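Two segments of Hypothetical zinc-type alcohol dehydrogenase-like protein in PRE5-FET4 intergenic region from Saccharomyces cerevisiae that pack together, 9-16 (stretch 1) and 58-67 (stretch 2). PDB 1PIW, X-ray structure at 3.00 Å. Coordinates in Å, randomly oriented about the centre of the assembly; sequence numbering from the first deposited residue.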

# COMPACT_ATOMS: atom_id res chain seq x y z
N GLY A 9 -5.52 -36.77 -19.45
CA GLY A 9 -6.24 -35.79 -18.65
C GLY A 9 -7.47 -35.17 -19.29
O GLY A 9 -7.67 -35.28 -20.49
N ILE A 10 -8.29 -34.53 -18.47
CA ILE A 10 -9.49 -33.88 -18.95
C ILE A 10 -9.05 -32.50 -19.42
O ILE A 10 -8.90 -31.59 -18.61
CB ILE A 10 -10.50 -33.74 -17.82
CG1 ILE A 10 -10.55 -35.04 -17.02
CG2 ILE A 10 -11.87 -33.41 -18.39
CD1 ILE A 10 -10.82 -36.26 -17.86
N ALA A 11 -8.86 -32.35 -20.73
CA ALA A 11 -8.37 -31.09 -21.29
C ALA A 11 -9.32 -30.23 -22.11
O ALA A 11 -10.07 -30.72 -22.96
CB ALA A 11 -7.13 -31.37 -22.12
N ILE A 12 -9.26 -28.93 -21.86
CA ILE A 12 -10.07 -27.94 -22.56
C ILE A 12 -9.71 -28.01 -24.05
O ILE A 12 -8.53 -27.91 -24.41
CB ILE A 12 -9.73 -26.50 -22.08
CG1 ILE A 12 -9.63 -26.44 -20.55
CG2 ILE A 12 -10.75 -25.54 -22.61
CD1 ILE A 12 -10.88 -26.78 -19.83
N GLN A 13 -10.70 -28.16 -24.92
CA GLN A 13 -10.45 -28.25 -26.37
C GLN A 13 -10.57 -26.93 -27.14
O GLN A 13 -10.07 -26.83 -28.25
CB GLN A 13 -11.38 -29.28 -26.99
CG GLN A 13 -11.36 -30.61 -26.27
CD GLN A 13 -10.01 -31.28 -26.34
OE1 GLN A 13 -9.68 -32.11 -25.50
NE2 GLN A 13 -9.23 -30.93 -27.35
N SER A 14 -11.25 -25.94 -26.55
CA SER A 14 -11.42 -24.63 -27.18
C SER A 14 -12.02 -23.66 -26.19
O SER A 14 -12.88 -24.04 -25.41
CB SER A 14 -12.34 -24.73 -28.38
OG SER A 14 -13.61 -24.16 -28.09
N HIS A 15 -11.59 -22.40 -26.23
CA HIS A 15 -12.13 -21.40 -25.30
C HIS A 15 -13.62 -21.12 -25.44
O HIS A 15 -14.14 -20.24 -24.75
CB HIS A 15 -11.40 -20.07 -25.44
CG HIS A 15 -9.97 -20.11 -25.01
ND1 HIS A 15 -9.56 -20.72 -23.85
CD2 HIS A 15 -8.86 -19.58 -25.58
CE1 HIS A 15 -8.25 -20.57 -23.72
NE2 HIS A 15 -7.80 -19.89 -24.76
N GLU A 16 -14.32 -21.83 -26.32
CA GLU A 16 -15.76 -21.58 -26.46
C GLU A 16 -16.51 -22.75 -25.89
O GLU A 16 -17.59 -22.60 -25.28
CB GLU A 16 -16.15 -21.36 -27.92
CG GLU A 16 -15.50 -20.16 -28.56
CD GLU A 16 -14.02 -20.39 -28.86
OE1 GLU A 16 -13.71 -21.32 -29.63
OE2 GLU A 16 -13.17 -19.64 -28.33
N GLY A 58 -6.79 -14.58 -22.13
CA GLY A 58 -6.18 -14.49 -23.43
C GLY A 58 -6.21 -15.85 -24.08
O GLY A 58 -6.50 -16.86 -23.43
N ASN A 59 -5.89 -15.89 -25.36
CA ASN A 59 -5.92 -17.13 -26.09
C ASN A 59 -4.84 -18.11 -25.70
O ASN A 59 -3.68 -17.91 -26.02
CB ASN A 59 -5.85 -16.85 -27.57
CG ASN A 59 -6.90 -17.60 -28.33
OD1 ASN A 59 -8.10 -17.28 -28.25
ND2 ASN A 59 -6.47 -18.63 -29.06
N MET A 60 -5.23 -19.18 -25.03
CA MET A 60 -4.32 -20.22 -24.58
C MET A 60 -4.20 -21.37 -25.58
O MET A 60 -5.20 -21.82 -26.12
CB MET A 60 -4.81 -20.81 -23.26
CG MET A 60 -5.03 -19.81 -22.17
SD MET A 60 -3.48 -19.10 -21.73
CE MET A 60 -3.88 -17.32 -21.65
N LYS A 61 -2.99 -21.86 -25.80
CA LYS A 61 -2.78 -22.96 -26.72
C LYS A 61 -3.57 -24.18 -26.25
O LYS A 61 -3.56 -24.50 -25.06
CB LYS A 61 -1.28 -23.29 -26.76
CG LYS A 61 -0.92 -24.59 -27.47
CD LYS A 61 0.59 -24.76 -27.48
CE LYS A 61 1.01 -26.11 -28.07
NZ LYS A 61 2.50 -26.25 -28.08
N MET A 62 -4.26 -24.84 -27.17
CA MET A 62 -5.06 -26.02 -26.84
C MET A 62 -4.39 -27.27 -27.40
O MET A 62 -3.63 -27.20 -28.34
CB MET A 62 -6.46 -25.90 -27.44
CG MET A 62 -7.59 -25.91 -26.43
SD MET A 62 -7.51 -24.52 -25.33
CE MET A 62 -8.66 -23.42 -26.01
N PRO A 63 -4.64 -28.44 -26.80
CA PRO A 63 -5.50 -28.70 -25.64
C PRO A 63 -4.87 -28.09 -24.38
O PRO A 63 -3.74 -27.61 -24.39
CB PRO A 63 -5.53 -30.23 -25.55
CG PRO A 63 -5.13 -30.69 -26.92
CD PRO A 63 -4.08 -29.70 -27.31
N LEU A 64 -5.61 -28.14 -23.28
CA LEU A 64 -5.10 -27.60 -22.05
C LEU A 64 -5.64 -28.29 -20.82
O LEU A 64 -6.85 -28.33 -20.59
CB LEU A 64 -5.43 -26.11 -21.97
CG LEU A 64 -5.03 -25.45 -20.65
CD1 LEU A 64 -3.55 -25.64 -20.40
CD2 LEU A 64 -5.39 -23.97 -20.70
N VAL A 65 -4.75 -28.84 -20.03
CA VAL A 65 -5.18 -29.46 -18.80
C VAL A 65 -5.03 -28.38 -17.71
O VAL A 65 -3.99 -27.74 -17.57
CB VAL A 65 -4.34 -30.68 -18.46
CG1 VAL A 65 -4.74 -31.22 -17.09
CG2 VAL A 65 -4.52 -31.72 -19.54
N VAL A 66 -6.09 -28.16 -16.95
CA VAL A 66 -6.08 -27.13 -15.93
C VAL A 66 -6.13 -27.75 -14.54
O VAL A 66 -6.06 -28.97 -14.39
CB VAL A 66 -7.27 -26.19 -16.20
CG1 VAL A 66 -7.36 -25.11 -15.18
CG2 VAL A 66 -7.09 -25.58 -17.55
N GLY A 67 -6.22 -26.92 -13.51
CA GLY A 67 -6.26 -27.43 -12.15
C GLY A 67 -4.88 -27.31 -11.57
O GLY A 67 -3.93 -27.82 -12.17

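The two stretches run antiparallel and bury 551 Å² between them, with backbone pairing at one end and an imidazole-methionine fit at the other. The pairing centres on Ile-12 and Leu-64, whose CA atoms lie 5.0 Å apart. Ile-12 N donates to Leu-64 O at 2.8 Å with an N-H...O angle of 148°; the return bond, Leu-64 N to Ile-12 O, is weak at 3.1 Å and 131°. The same carbonyls receive CA-H...O contacts, Ala-11 CA to Leu-64 O at 3.2 Å and Pro-63 CA to Ile-12 O at 3.4 Å, so each oxygen sits against two donors of unequal strength.

Side chains pack on both faces of this short ladder. On one, the small Ala-11 CB touches Pro-63 CB, at 4.0 Å, and Val-65 CG2, at 3.7 Å, a single methyl being enough to meet both. On the other, branched Ile-12 spreads over several partners: its CB is 4.3 Å from Leu-64 CB, its CG1 reaches Val-66 CG2 at 4.0 Å, and its CG2 lies 4.4 Å from Met-62 SD.

Beyond the ladder, Met-62 supplies the main bump. Its CB points toward stretch 1, and its unbranched chain, with chi1 at -119° between wells, passes close to the backbone: Met-62 CG is 3.0 Å from Ile-12 O, and Met-62 CE is 3.2 Å from Ser-14 CA. Met-62 CE then lies over one face of the His-15 ring, 3.5 Å from its centroid and 8° off the normal, a CH-pi contact.

His-15 suits its place because it offers both a flat face and a polar edge. With chi1 at -67° (m), His-15 NE2 accepts a hydrogen bond from Met-60 N at 2.7 Å and 162°, near the ring plane, while ND1 is hydrogen-bonded elsewhere in the structure. Stretch 2 covers 101 Å² of His-15, the largest area for any residue of the two stretches.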